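PDB 1GEQ: tryptophan synthase alpha-subunit from Pyrococcus furiosus, which catalyses the aldol cleavage of indoleglycerol phosphate to indole and glyceraldehyde 3-phosphate, the alpha reaction of the last step of tryptophan biosynthesis. Local coordinates for residues D153-S164 / I189-F198; G199-V207 / K240-I248. All blocks are in the same frame, centred on the assembly; numbering follows the deposited sequence.

Contact 1: D153-S164 / I189-F198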
ATOM      1  N   ASP A 153     -11.347 -11.495  -5.458  1.00 19.85           N
ATOM      2  CA  ASP A 153     -12.206 -11.104  -4.346  1.00 20.14           C
ATOM      3  C   ASP A 153     -12.429 -12.272  -3.378  1.00 21.54           C
ATOM      4  O   ASP A 153     -12.459 -12.073  -2.165  1.00 20.26           O
ATOM      5  CB  ASP A 153     -13.562 -10.590  -4.860  1.00 19.54           C
ATOM      6  CG  ASP A 153     -14.432 -10.009  -3.741  1.00 20.40           C
ATOM      7  OD1 ASP A 153     -15.574 -10.484  -3.556  1.00 18.57           O
ATOM      8  OD2 ASP A 153     -13.966  -9.079  -3.052  1.00 19.79           O
ATOM      9  N   ASP A 154     -12.581 -13.486  -3.910  1.00 24.44           N
ATOM     10  CA  ASP A 154     -12.803 -14.658  -3.058  1.00 25.70           C
ATOM     11  C   ASP A 154     -11.590 -15.039  -2.208  1.00 27.66           C
ATOM     12  O   ASP A 154     -11.744 -15.632  -1.144  1.00 29.47           O
ATOM     13  CB  ASP A 154     -13.216 -15.880  -3.882  1.00 30.34           C
ATOM     14  CG  ASP A 154     -14.615 -15.758  -4.465  1.00 31.33           C
ATOM     15  OD1 ASP A 154     -15.447 -15.022  -3.896  1.00 33.55           O
ATOM     16  OD2 ASP A 154     -14.880 -16.414  -5.488  1.00 36.43           O
ATOM     17  N   MET A 155     -10.390 -14.714  -2.670  1.00 25.84           N
ATOM     18  CA  MET A 155      -9.192 -15.049  -1.905  1.00 28.93           C
ATOM     19  C   MET A 155      -8.789 -13.906  -0.977  1.00 26.13           C
ATOM     20  O   MET A 155      -7.937 -14.075  -0.109  1.00 28.40           O
ATOM     21  CB  MET A 155      -8.017 -15.348  -2.842  1.00 31.23           C
ATOM     22  CG  MET A 155      -8.230 -16.497  -3.798  1.00 37.85           C
ATOM     23  SD  MET A 155      -6.693 -16.864  -4.658  1.00 44.10           S
ATOM     24  CE  MET A 155      -6.464 -15.361  -5.630  1.00 44.31           C
ATOM     25  N   THR A 156      -9.399 -12.743  -1.166  1.00 22.83           N
ATOM     26  CA  THR A 156      -9.058 -11.574  -0.363  1.00 21.96           C
ATOM     27  C   THR A 156      -9.741 -11.496   0.998  1.00 22.70           C
ATOM     28  O   THR A 156     -10.960 -11.612   1.093  1.00 19.29           O
ATOM     29  CB  THR A 156      -9.391 -10.279  -1.131  1.00 22.20           C
ATOM     30  OG1 THR A 156      -8.615 -10.224  -2.337  1.00 21.34           O
ATOM     31  CG2 THR A 156      -9.108  -9.064  -0.256  1.00 21.23           C
ATOM     32  N   THR A 157      -8.946 -11.274   2.047  1.00 21.10           N
ATOM     33  CA  THR A 157      -9.497 -11.140   3.388  1.00 20.20           C
ATOM     34  C   THR A 157      -9.274  -9.722   3.925  1.00 21.04           C
ATOM     35  O   THR A 157      -9.860  -9.340   4.940  1.00 20.95           O
ATOM     36  CB  THR A 157      -8.895 -12.189   4.384  1.00 22.95           C
ATOM     37  OG1 THR A 157      -7.474 -12.031   4.472  1.00 21.83           O
ATOM     38  CG2 THR A 157      -9.211 -13.620   3.918  1.00 23.53           C
ATOM     39  N   GLY A 158      -8.435  -8.940   3.239  1.00 20.00           N
ATOM     40  CA  GLY A 158      -8.167  -7.571   3.662  1.00 20.81           C
ATOM     41  C   GLY A 158      -8.985  -6.583   2.841  1.00 20.50           C
ATOM     42  O   GLY A 158      -9.979  -6.038   3.325  1.00 18.18           O
ATOM     43  N   PHE A 159      -8.538  -6.324   1.613  1.00 18.36           N
ATOM     44  CA  PHE A 159      -9.259  -5.462   0.674  1.00 17.41           C
ATOM     45  C   PHE A 159      -8.641  -5.651  -0.702  1.00 16.65           C
ATOM     46  O   PHE A 159      -7.540  -6.180  -0.825  1.00 15.77           O
ATOM     47  CB  PHE A 159      -9.242  -3.977   1.100  1.00 18.72           C
ATOM     48  CG  PHE A 159      -7.871  -3.353   1.145  1.00 20.39           C
ATOM     49  CD1 PHE A 159      -7.348  -2.717   0.022  1.00 20.17           C
ATOM     50  CD2 PHE A 159      -7.117  -3.371   2.319  1.00 20.62           C
ATOM     51  CE1 PHE A 159      -6.099  -2.110   0.055  1.00 22.38           C
ATOM     52  CE2 PHE A 159      -5.849  -2.763   2.366  1.00 23.98           C
ATOM     53  CZ  PHE A 159      -5.342  -2.130   1.227  1.00 22.25           C
ATOM     54  N   VAL A 160      -9.372  -5.262  -1.737  1.00 17.39           N
ATOM     55  CA  VAL A 160      -8.887  -5.382  -3.098  1.00 16.49           C
ATOM     56  C   VAL A 160      -8.258  -4.051  -3.488  1.00 17.91           C
ATOM     57  O   VAL A 160      -8.871  -2.994  -3.336  1.00 18.06           O
ATOM     58  CB  VAL A 160     -10.041  -5.720  -4.068  1.00 16.19           C
ATOM     59  CG1 VAL A 160      -9.538  -5.713  -5.498  1.00 15.76           C
ATOM     60  CG2 VAL A 160     -10.618  -7.095  -3.711  1.00 19.16           C
ATOM     61  N   TYR A 161      -7.031  -4.104  -3.988  1.00 14.27           N
ATOM     62  CA  TYR A 161      -6.338  -2.884  -4.367  1.00 15.60           C
ATOM     63  C   TYR A 161      -6.312  -2.711  -5.888  1.00 16.11           C
ATOM     64  O   TYR A 161      -5.698  -3.492  -6.604  1.00 17.34           O
ATOM     65  CB  TYR A 161      -4.920  -2.918  -3.783  1.00 16.04           C
ATOM     66  CG  TYR A 161      -4.072  -1.687  -4.026  1.00 18.94           C
ATOM     67  CD1 TYR A 161      -4.638  -0.415  -4.069  1.00 21.12           C
ATOM     68  CD2 TYR A 161      -2.687  -1.792  -4.149  1.00 24.31           C
ATOM     69  CE1 TYR A 161      -3.839   0.725  -4.224  1.00 19.82           C
ATOM     70  CE2 TYR A 161      -1.883  -0.657  -4.300  1.00 22.89           C
ATOM     71  CZ  TYR A 161      -2.468   0.590  -4.337  1.00 22.07           C
ATOM     72  OH  TYR A 161      -1.671   1.696  -4.512  1.00 22.58           O
ATOM     73  N   LEU A 162      -7.007  -1.686  -6.365  1.00 15.77           N
ATOM     74  CA  LEU A 162      -7.078  -1.393  -7.795  1.00 16.36           C
ATOM     75  C   LEU A 162      -5.984  -0.387  -8.145  1.00 18.80           C
ATOM     76  O   LEU A 162      -5.856   0.651  -7.494  1.00 18.97           O
ATOM     77  CB  LEU A 162      -8.441  -0.787  -8.153  1.00 16.09           C
ATOM     78  CG  LEU A 162      -9.696  -1.564  -7.733  1.00 17.80           C
ATOM     79  CD1 LEU A 162     -10.936  -0.909  -8.356  1.00 19.48           C
ATOM     80  CD2 LEU A 162      -9.578  -2.995  -8.167  1.00 19.27           C
ATOM     81  N   VAL A 163      -5.198  -0.688  -9.174  1.00 17.76           N
ATOM     82  CA  VAL A 163      -4.132   0.222  -9.569  1.00 19.58           C
ATOM     83  C   VAL A 163      -4.216   0.551 -11.056  1.00 20.15           C
ATOM     84  O   VAL A 163      -4.916  -0.128 -11.813  1.00 19.23           O
ATOM     85  CB  VAL A 163      -2.731  -0.380  -9.274  1.00 19.38           C
ATOM     86  CG1 VAL A 163      -2.540  -0.563  -7.773  1.00 22.50           C
ATOM     87  CG2 VAL A 163      -2.574  -1.715 -10.004  1.00 23.70           C
ATOM     88  N   SER A 164      -3.502   1.591 -11.472  1.00 23.78           N
ATOM     89  CA  SER A 164      -3.495   2.003 -12.873  1.00 30.32           C
ATOM     90  C   SER A 164      -2.341   1.296 -13.589  1.00 32.07           C
ATOM     91  O   SER A 164      -1.335   0.961 -12.965  1.00 32.51           O
ATOM     92  CB  SER A 164      -3.327   3.523 -12.951  1.00 32.02           C
ATOM     93  OG  SER A 164      -3.976   4.047 -14.092  1.00 37.92           O
ATOM     94  N   ILE A 189     -18.683  -6.327  -8.621  1.00 23.19           N
ATOM     95  CA  ILE A 189     -18.290  -7.695  -8.327  1.00 22.91           C
ATOM     96  C   ILE A 189     -17.818  -8.007  -6.920  1.00 21.71           C
ATOM     97  O   ILE A 189     -18.207  -9.023  -6.348  1.00 21.08           O
ATOM     98  CB  ILE A 189     -17.165  -8.131  -9.298  1.00 25.41           C
ATOM     99  CG1 ILE A 189     -17.680  -8.083 -10.734  1.00 25.69           C
ATOM    100  CG2 ILE A 189     -16.657  -9.536  -8.948  1.00 24.76           C
ATOM    101  CD1 ILE A 189     -16.604  -8.335 -11.780  1.00 26.13           C
ATOM    102  N   CYS A 190     -16.968  -7.144  -6.371  1.00 18.12           N
ATOM    103  CA  CYS A 190     -16.384  -7.392  -5.065  1.00 16.77           C
ATOM    104  C   CYS A 190     -17.254  -7.215  -3.831  1.00 17.04           C
ATOM    105  O   CYS A 190     -17.991  -6.247  -3.713  1.00 16.44           O
ATOM    106  CB  CYS A 190     -15.146  -6.520  -4.886  1.00 19.73           C
ATOM    107  SG  CYS A 190     -13.969  -6.698  -6.229  1.00 16.67           S
ATOM    108  N   ARG A 191     -17.123  -8.173  -2.912  1.00 16.14           N
ATOM    109  CA  ARG A 191     -17.829  -8.119  -1.641  1.00 20.64           C
ATOM    110  C   ARG A 191     -16.867  -7.400  -0.683  1.00 19.93           C
ATOM    111  O   ARG A 191     -17.294  -6.720   0.249  1.00 19.37           O
ATOM    112  CB  ARG A 191     -18.158  -9.541  -1.158  1.00 22.41           C
ATOM    113  CG  ARG A 191     -19.201 -10.237  -2.045  1.00 27.41           C
ATOM    114  CD  ARG A 191     -19.567 -11.636  -1.569  1.00 34.08           C
ATOM    115  NE  ARG A 191     -20.844 -12.072  -2.141  1.00 44.31           N
ATOM    116  CZ  ARG A 191     -20.990 -12.683  -3.317  1.00 49.98           C
ATOM    117  NH1 ARG A 191     -19.930 -12.946  -4.072  1.00 54.73           N
ATOM    118  NH2 ARG A 191     -22.203 -13.013  -3.745  1.00 51.18           N
ATOM    119  N   ASN A 192     -15.563  -7.546  -0.930  1.00 19.14           N
ATOM    120  CA  ASN A 192     -14.541  -6.882  -0.115  1.00 18.54           C
ATOM    121  C   ASN A 192     -14.518  -5.391  -0.421  1.00 18.54           C
ATOM    122  O   ASN A 192     -14.974  -4.962  -1.477  1.00 19.04           O
ATOM    123  CB  ASN A 192     -13.146  -7.434  -0.418  1.00 22.45           C
ATOM    124  CG  ASN A 192     -12.846  -8.708   0.326  1.00 20.08           C
ATOM    125  OD1 ASN A 192     -12.872  -9.800  -0.246  1.00 25.37           O
ATOM    126  ND2 ASN A 192     -12.560  -8.580   1.612  1.00 21.31           N
ATOM    127  N   LYS A 193     -14.006  -4.597   0.515  1.00 17.29           N
ATOM    128  CA  LYS A 193     -13.898  -3.166   0.278  1.00 16.00           C
ATOM    129  C   LYS A 193     -12.814  -3.006  -0.783  1.00 14.76           C
ATOM    130  O   LYS A 193     -11.975  -3.893  -0.954  1.00 13.68           O
ATOM    131  CB  LYS A 193     -13.490  -2.420   1.549  1.00 16.12           C
ATOM    132  CG  LYS A 193     -14.570  -2.428   2.633  1.00 21.98           C
ATOM    133  CD  LYS A 193     -14.251  -1.407   3.716  1.00 20.90           C
ATOM    134  CE  LYS A 193     -15.414  -1.271   4.708  1.00 21.58           C
ATOM    135  NZ  LYS A 193     -15.327   0.010   5.475  1.00 18.10           N
ATOM    136  N   VAL A 194     -12.840  -1.887  -1.488  1.00 15.77           N
ATOM    137  CA  VAL A 194     -11.866  -1.627  -2.539  1.00 18.92           C
ATOM    138  C   VAL A 194     -11.151  -0.311  -2.278  1.00 18.91           C
ATOM    139  O   VAL A 194     -11.776   0.673  -1.884  1.00 19.61           O
ATOM    140  CB  VAL A 194     -12.560  -1.534  -3.936  1.00 19.16           C
ATOM    141  CG1 VAL A 194     -11.566  -1.092  -4.989  1.00 23.28           C
ATOM    142  CG2 VAL A 194     -13.163  -2.879  -4.310  1.00 19.83           C
ATOM    143  N   ALA A 195      -9.839  -0.304  -2.491  1.00 16.28           N
ATOM    144  CA  ALA A 195      -9.045   0.907  -2.334  1.00 18.39           C
ATOM    145  C   ALA A 195      -8.420   1.111  -3.713  1.00 17.15           C
ATOM    146  O   ALA A 195      -8.126   0.130  -4.415  1.00 19.46           O
ATOM    147  CB  ALA A 195      -7.954   0.702  -1.271  1.00 18.73           C
ATOM    148  N   VAL A 196      -8.244   2.361  -4.117  1.00 15.83           N
ATOM    149  CA  VAL A 196      -7.666   2.645  -5.428  1.00 15.43           C
ATOM    150  C   VAL A 196      -6.371   3.452  -5.330  1.00 15.73           C
ATOM    151  O   VAL A 196      -6.241   4.346  -4.493  1.00 15.14           O
ATOM    152  CB  VAL A 196      -8.648   3.444  -6.318  1.00 15.08           C
ATOM    153  CG1 VAL A 196      -9.929   2.639  -6.546  1.00 14.65           C
ATOM    154  CG2 VAL A 196      -8.974   4.794  -5.650  1.00 14.11           C
ATOM    155  N   GLY A 197      -5.416   3.102  -6.190  1.00 17.21           N
ATOM    156  CA  GLY A 197      -4.142   3.802  -6.243  1.00 17.22           C
ATOM    157  C   GLY A 197      -4.000   4.182  -7.699  1.00 17.68           C
ATOM    158  O   GLY A 197      -3.366   3.471  -8.484  1.00 18.92           O
ATOM    159  N   PHE A 198      -4.633   5.291  -8.065  1.00 15.41           N
ATOM    160  CA  PHE A 198      -4.634   5.754  -9.441  1.00 19.86           C
ATOM    161  C   PHE A 198      -3.754   6.975  -9.699  1.00 21.31           C
ATOM    162  O   PHE A 198      -3.895   7.622 -10.734  1.00 22.79           O
ATOM    163  CB  PHE A 198      -6.072   6.075  -9.861  1.00 17.52           C
ATOM    164  CG  PHE A 198      -7.001   4.874  -9.902  1.00 15.94           C
ATOM    165  CD1 PHE A 198      -8.380   5.062  -9.926  1.00 17.97           C
ATOM    166  CD2 PHE A 198      -6.505   3.575  -9.983  1.00 17.47           C
ATOM    167  CE1 PHE A 198      -9.250   3.977 -10.043  1.00 19.53           C
ATOM    168  CE2 PHE A 198      -7.361   2.488 -10.098  1.00 16.30           C
ATOM    169  CZ  PHE A 198      -8.740   2.687 -10.129  1.00 21.50           C
TER
HETATM  170  O   HOH W   1     -16.670 -12.954  -2.926  1.00 54.19           O
HETATM  171  O   HOH W   2     -12.706  -5.996   2.854  1.00 24.73           O
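V160 to V163 run alongside V194 to G197 as neighbouring parallel strands of a TIM barrel, their N-to-C directions 25° apart; helix 177-189 makes the beta-alpha-beta crossover between them. V160 N binds K193 O, A195 N binds V160 O, L162 N binds A195 O and G197 N binds L162 O, all nearly straight bonds. Outward, toward helix 177-189, the L162 and V194 side chains meet at about a right angle, and V194 CG1 presses on L162 CG at 3.4 Å, tighter than usual van der Waals contact. L162 CB also touches V196 CG1 at 4.1 Å. F198 folds back across this side, its ring centre over V196 CB and its CE2 corner 3.5 Å from L162 O. The other surface faces the barrel interior. There F159 CE1 lies 3.6 Å from A195 CB, an apolar contact between neighbouring strands. Y161, its CG anti to the backbone N (chi1 -177°), carries its ring along the second strand: A195 O sits in plane at the ring edge, V163 CG1 lies over one face, toward the rim, and the OH passes 3.7 Å from G197 CA, where no side chain intervenes. The Y161 side chain comes within about 4 Å of that of the catalytic proton acceptor E36, which places this end of the contact at the active site. Where the strands begin, a water links G158 O to K193 N. Beyond it the carboxylate of D153, on the last turn of helix 146-155, grips two successive backbone amides of the loop after helix 177-189. OD2 takes N192 N at 3.1 Å through its syn lone pair, whereas R191 N reaches OD1 at 2.9 Å from above the carboxylate plane.

Contact 2: G199-V207 / K240-I248; sequences GVSKREHVV and KKVEELLGI
V200 CG1 meets L245 CD2 at 4.2 Å, opening the contact between two neighbouring helices of the TIM-barrel outer layer: helix 203-211, which follows strand 194-197, and the C-terminal helix 235-246. The axes of their local segments pass 8.8 Å apart at 52°. V200 also touches V217, and L245 touches V219, both on strand 216-219, so this corner reaches down to the barrel wall. Next, S201 is held from both ends: its N gives a bond to H205 ND1 lying in the imidazole plane, 3.0 Å long, while its O receives a weak bond from K241 NZ. The lysine also makes a long salt bridge with E244 OE2 at 3.3 Å, one turn further along its own helix. K202, the N-cap residue, offers mainly backbone, with its C 3.5 Å from L245 CD2; its CG lies over the centre of the H205 ring. R203 then reaches across to the other helix. Its chain bends at chi2 (57°), which brings the guanidinium alongside the end of the second helix, and NH1 donates to L245 O at 2.8 Å, near the guanidinium plane. L246 O and G247 CA lie above one guanidinium face and V207 CG2 above the opposite one, all toward the rim. G247, with positive phi, ends that helix in a Schellman motif. V206, one turn into the first helix, closes the contact by setting CG2 3.9 Å from L245 O, the same carbonyl oxygen that R203 NH1 holds.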
ATOM      1  N   GLY A 199      -2.878   7.306  -8.752  1.00 20.60           N
ATOM      2  CA  GLY A 199      -1.996   8.449  -8.929  1.00 22.46           C
ATOM      3  C   GLY A 199      -2.664   9.773  -8.608  1.00 25.06           C
ATOM      4  O   GLY A 199      -2.523  10.751  -9.340  1.00 24.88           O
ATOM      5  N   VAL A 200      -3.403   9.790  -7.505  1.00 23.76           N
ATOM      6  CA  VAL A 200      -4.102  10.982  -7.053  1.00 24.52           C
ATOM      7  C   VAL A 200      -3.105  12.100  -6.739  1.00 24.79           C
ATOM      8  O   VAL A 200      -2.044  11.842  -6.177  1.00 26.65           O
ATOM      9  CB  VAL A 200      -4.930  10.645  -5.792  1.00 26.84           C
ATOM     10  CG1 VAL A 200      -5.338  11.910  -5.062  1.00 30.16           C
ATOM     11  CG2 VAL A 200      -6.151   9.830  -6.197  1.00 27.79           C
ATOM     12  N   SER A 201      -3.443  13.332  -7.102  1.00 23.07           N
ATOM     13  CA  SER A 201      -2.553  14.471  -6.842  1.00 26.72           C
ATOM     14  C   SER A 201      -3.326  15.728  -6.443  1.00 27.26           C
ATOM     15  O   SER A 201      -2.735  16.710  -5.997  1.00 31.92           O
ATOM     16  CB  SER A 201      -1.687  14.772  -8.076  1.00 23.94           C
ATOM     17  OG  SER A 201      -2.478  15.210  -9.166  1.00 25.35           O
ATOM     18  N   LYS A 202      -4.648  15.698  -6.592  1.00 28.42           N
ATOM     19  CA  LYS A 202      -5.468  16.856  -6.242  1.00 30.32           C
ATOM     20  C   LYS A 202      -6.814  16.513  -5.597  1.00 29.97           C
ATOM     21  O   LYS A 202      -7.348  15.414  -5.766  1.00 26.97           O
ATOM     22  CB  LYS A 202      -5.675  17.734  -7.479  1.00 35.29           C
ATOM     23  CG  LYS A 202      -6.170  16.988  -8.695  1.00 42.32           C
ATOM     24  CD  LYS A 202      -5.598  17.591  -9.968  1.00 47.81           C
ATOM     25  CE  LYS A 202      -5.947  19.060 -10.095  1.00 50.95           C
ATOM     26  NZ  LYS A 202      -5.137  19.703 -11.165  1.00 54.59           N
ATOM     27  N   ARG A 203      -7.344  17.472  -4.840  1.00 27.88           N
ATOM     28  CA  ARG A 203      -8.606  17.310  -4.121  1.00 28.96           C
ATOM     29  C   ARG A 203      -9.744  16.731  -4.960  1.00 28.21           C
ATOM     30  O   ARG A 203     -10.455  15.837  -4.506  1.00 27.19           O
ATOM     31  CB  ARG A 203      -9.033  18.658  -3.518  1.00 29.50           C
ATOM     32  CG  ARG A 203     -10.372  18.632  -2.792  1.00 29.08           C
ATOM     33  CD  ARG A 203     -10.426  17.607  -1.666  1.00 29.12           C
ATOM     34  NE  ARG A 203     -11.759  17.567  -1.063  1.00 29.50           N
ATOM     35  CZ  ARG A 203     -12.202  16.601  -0.266  1.00 29.65           C
ATOM     36  NH1 ARG A 203     -11.421  15.577   0.044  1.00 26.58           N
ATOM     37  NH2 ARG A 203     -13.444  16.653   0.207  1.00 28.61           N
ATOM     38  N   GLU A 204      -9.923  17.233  -6.176  1.00 28.78           N
ATOM     39  CA  GLU A 204     -10.993  16.735  -7.030  1.00 31.19           C
ATOM     40  C   GLU A 204     -10.865  15.249  -7.362  1.00 29.67           C
ATOM     41  O   GLU A 204     -11.865  14.596  -7.652  1.00 27.73           O
ATOM     42  CB  GLU A 204     -11.072  17.551  -8.318  1.00 36.80           C
ATOM     43  CG  GLU A 204      -9.737  17.902  -8.919  1.00 48.27           C
ATOM     44  CD  GLU A 204      -9.888  18.700 -10.195  1.00 54.65           C
ATOM     45  OE1 GLU A 204     -10.238  18.097 -11.232  1.00 58.91           O
ATOM     46  OE2 GLU A 204      -9.672  19.931 -10.160  1.00 58.38           O
ATOM     47  N   HIS A 205      -9.640  14.721  -7.327  1.00 27.40           N
ATOM     48  CA  HIS A 205      -9.415  13.303  -7.604  1.00 24.80           C
ATOM     49  C   HIS A 205     -10.061  12.483  -6.491  1.00 24.97           C
ATOM     50  O   HIS A 205     -10.774  11.511  -6.744  1.00 25.23           O
ATOM     51  CB  HIS A 205      -7.918  12.983  -7.635  1.00 23.95           C
ATOM     52  CG  HIS A 205      -7.191  13.543  -8.815  1.00 24.12           C
ATOM     53  ND1 HIS A 205      -5.814  13.619  -8.874  1.00 25.59           N
ATOM     54  CD2 HIS A 205      -7.646  14.047  -9.985  1.00 24.02           C
ATOM     55  CE1 HIS A 205      -5.451  14.143 -10.026  1.00 27.58           C
ATOM     56  NE2 HIS A 205      -6.542  14.417 -10.724  1.00 27.92           N
ATOM     57  N   VAL A 206      -9.776  12.870  -5.251  1.00 23.85           N
ATOM     58  CA  VAL A 206     -10.318  12.176  -4.095  1.00 23.11           C
ATOM     59  C   VAL A 206     -11.845  12.249  -4.099  1.00 22.72           C
ATOM     60  O   VAL A 206     -12.521  11.235  -3.951  1.00 22.71           O
ATOM     61  CB  VAL A 206      -9.756  12.778  -2.786  1.00 24.66           C
ATOM     62  CG1 VAL A 206     -10.418  12.135  -1.577  1.00 23.62           C
ATOM     63  CG2 VAL A 206      -8.249  12.565  -2.728  1.00 26.33           C
ATOM     64  N   VAL A 207     -12.387  13.446  -4.305  1.00 22.17           N
ATOM     65  CA  VAL A 207     -13.837  13.624  -4.323  1.00 24.32           C
ATOM     66  C   VAL A 207     -14.491  12.746  -5.393  1.00 25.89           C
ATOM     67  O   VAL A 207     -15.474  12.049  -5.131  1.00 24.50           O
ATOM     68  CB  VAL A 207     -14.206  15.105  -4.581  1.00 26.80           C
ATOM     69  CG1 VAL A 207     -15.716  15.263  -4.684  1.00 28.44           C
ATOM     70  CG2 VAL A 207     -13.650  15.976  -3.457  1.00 27.73           C
ATOM     71  N   LYS A 240       0.623  18.943   5.045  1.00 31.91           N
ATOM     72  CA  LYS A 240      -0.047  19.963   4.251  1.00 32.05           C
ATOM     73  C   LYS A 240      -0.652  19.384   2.977  1.00 30.08           C
ATOM     74  O   LYS A 240      -1.727  19.797   2.552  1.00 27.92           O
ATOM     75  CB  LYS A 240       0.928  21.094   3.913  1.00 36.55           C
ATOM     76  CG  LYS A 240       1.159  22.037   5.081  1.00 44.94           C
ATOM     77  CD  LYS A 240      -0.054  22.922   5.302  1.00 50.38           C
ATOM     78  CE  LYS A 240      -0.052  24.085   4.316  1.00 56.52           C
ATOM     79  NZ  LYS A 240      -1.428  24.584   4.019  1.00 58.49           N
ATOM     80  N   LYS A 241       0.032  18.417   2.375  1.00 29.71           N
ATOM     81  CA  LYS A 241      -0.479  17.804   1.155  1.00 27.35           C
ATOM     82  C   LYS A 241      -1.702  16.927   1.456  1.00 26.87           C
ATOM     83  O   LYS A 241      -2.686  16.955   0.716  1.00 26.90           O
ATOM     84  CB  LYS A 241       0.627  16.989   0.472  1.00 27.37           C
ATOM     85  CG  LYS A 241       0.160  16.160  -0.710  1.00 28.69           C
ATOM     86  CD  LYS A 241      -0.746  16.929  -1.668  1.00 30.91           C
ATOM     87  CE  LYS A 241       0.006  17.597  -2.803  1.00 33.35           C
ATOM     88  NZ  LYS A 241      -0.924  17.870  -3.948  1.00 31.44           N
ATOM     89  N   VAL A 242      -1.640  16.144   2.529  1.00 25.89           N
ATOM     90  CA  VAL A 242      -2.771  15.297   2.897  1.00 28.27           C
ATOM     91  C   VAL A 242      -3.941  16.206   3.269  1.00 28.90           C
ATOM     92  O   VAL A 242      -5.090  15.930   2.930  1.00 30.11           O
ATOM     93  CB  VAL A 242      -2.425  14.371   4.094  1.00 28.12           C
ATOM     94  CG1 VAL A 242      -3.671  13.639   4.574  1.00 31.57           C
ATOM     95  CG2 VAL A 242      -1.360  13.367   3.677  1.00 27.92           C
ATOM     96  N   GLU A 243      -3.643  17.307   3.955  1.00 29.46           N
ATOM     97  CA  GLU A 243      -4.688  18.239   4.340  1.00 31.54           C
ATOM     98  C   GLU A 243      -5.395  18.774   3.105  1.00 31.79           C
ATOM     99  O   GLU A 243      -6.625  18.840   3.065  1.00 31.84           O
ATOM    100  CB  GLU A 243      -4.100  19.386   5.161  1.00 36.24           C
ATOM    101  CG  GLU A 243      -4.269  19.194   6.650  1.00 39.31           C
ATOM    102  CD  GLU A 243      -3.477  20.195   7.472  1.00 42.92           C
ATOM    103  OE1 GLU A 243      -3.414  21.379   7.081  1.00 46.32           O
ATOM    104  OE2 GLU A 243      -2.928  19.789   8.516  1.00 43.14           O
ATOM    105  N   GLU A 244      -4.619  19.147   2.094  1.00 31.20           N
ATOM    106  CA  GLU A 244      -5.188  19.653   0.855  1.00 30.76           C
ATOM    107  C   GLU A 244      -6.088  18.598   0.206  1.00 30.40           C
ATOM    108  O   GLU A 244      -7.177  18.903  -0.282  1.00 28.82           O
ATOM    109  CB  GLU A 244      -4.069  20.032  -0.117  1.00 34.30           C
ATOM    110  CG  GLU A 244      -4.543  20.290  -1.543  1.00 39.10           C
ATOM    111  CD  GLU A 244      -3.399  20.241  -2.550  1.00 43.70           C
ATOM    112  OE1 GLU A 244      -3.672  20.162  -3.768  1.00 43.13           O
ATOM    113  OE2 GLU A 244      -2.226  20.284  -2.115  1.00 45.41           O
ATOM    114  N   LEU A 245      -5.625  17.355   0.197  1.00 29.11           N
ATOM    115  CA  LEU A 245      -6.396  16.278  -0.405  1.00 29.32           C
ATOM    116  C   LEU A 245      -7.664  15.978   0.385  1.00 30.25           C
ATOM    117  O   LEU A 245      -8.649  15.498  -0.173  1.00 29.34           O
ATOM    118  CB  LEU A 245      -5.534  15.023  -0.520  1.00 27.78           C
ATOM    119  CG  LEU A 245      -4.346  15.185  -1.473  1.00 25.11           C
ATOM    120  CD1 LEU A 245      -3.510  13.911  -1.475  1.00 24.04           C
ATOM    121  CD2 LEU A 245      -4.855  15.503  -2.873  1.00 24.50           C
ATOM    122  N   LEU A 246      -7.635  16.260   1.685  1.00 31.54           N
ATOM    123  CA  LEU A 246      -8.793  16.041   2.536  1.00 32.48           C
ATOM    124  C   LEU A 246      -9.717  17.256   2.472  1.00 35.67           C
ATOM    125  O   LEU A 246     -10.833  17.226   2.995  1.00 35.69           O
ATOM    126  CB  LEU A 246      -8.358  15.790   3.985  1.00 32.62           C
ATOM    127  CG  LEU A 246      -7.723  14.424   4.279  1.00 32.83           C
ATOM    128  CD1 LEU A 246      -7.407  14.299   5.762  1.00 32.21           C
ATOM    129  CD2 LEU A 246      -8.674  13.321   3.851  1.00 34.22           C
ATOM    130  N   GLY A 247      -9.237  18.316   1.827  1.00 37.06           N
ATOM    131  CA  GLY A 247     -10.008  19.534   1.688  1.00 42.42           C
ATOM    132  C   GLY A 247     -10.301  20.228   3.009  1.00 44.34           C
ATOM    133  O   GLY A 247     -11.265  20.988   3.102  1.00 45.47           O
ATOM    134  N   ILE A 248      -9.487  19.988   4.033  1.00 46.65           N
ATOM    135  CA  ILE A 248      -9.732  20.610   5.330  1.00 47.78           C
ATOM    136  C   ILE A 248     -10.137  22.075   5.242  1.00 49.57           C
ATOM    137  O   ILE A 248     -11.201  22.392   5.820  1.00 51.37           O
ATOM    138  CB  ILE A 248      -8.497  20.479   6.269  1.00 46.30           C
ATOM    139  CG1 ILE A 248      -7.229  20.916   5.533  1.00 46.98           C
ATOM    140  CG2 ILE A 248      -8.385  19.049   6.778  1.00 45.99           C
ATOM    141  CD1 ILE A 248      -7.239  22.343   5.026  1.00 44.27           C
TER

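In the fold
The two contacts are joined in sequence, strand 194-197 of contact 1 leading directly into helix 203-211 of contact 2, with their centres about 21 Å apart. Contact 1 belongs largely to the barrel wall and reaches the active site; contact 2 lies in the outer helical layer, and its V200 side chain is about 12 Å from that of E36. Regular backbone bonding and packed aliphatic and aromatic groups hold the strands, with a carboxylate gripping amides at the loop end. Between the helices, far less surface is buried, and one leucine packs on two valines and on backbone, with an arginine bound to a backbone carbonyl and a lysine bound weakly to another.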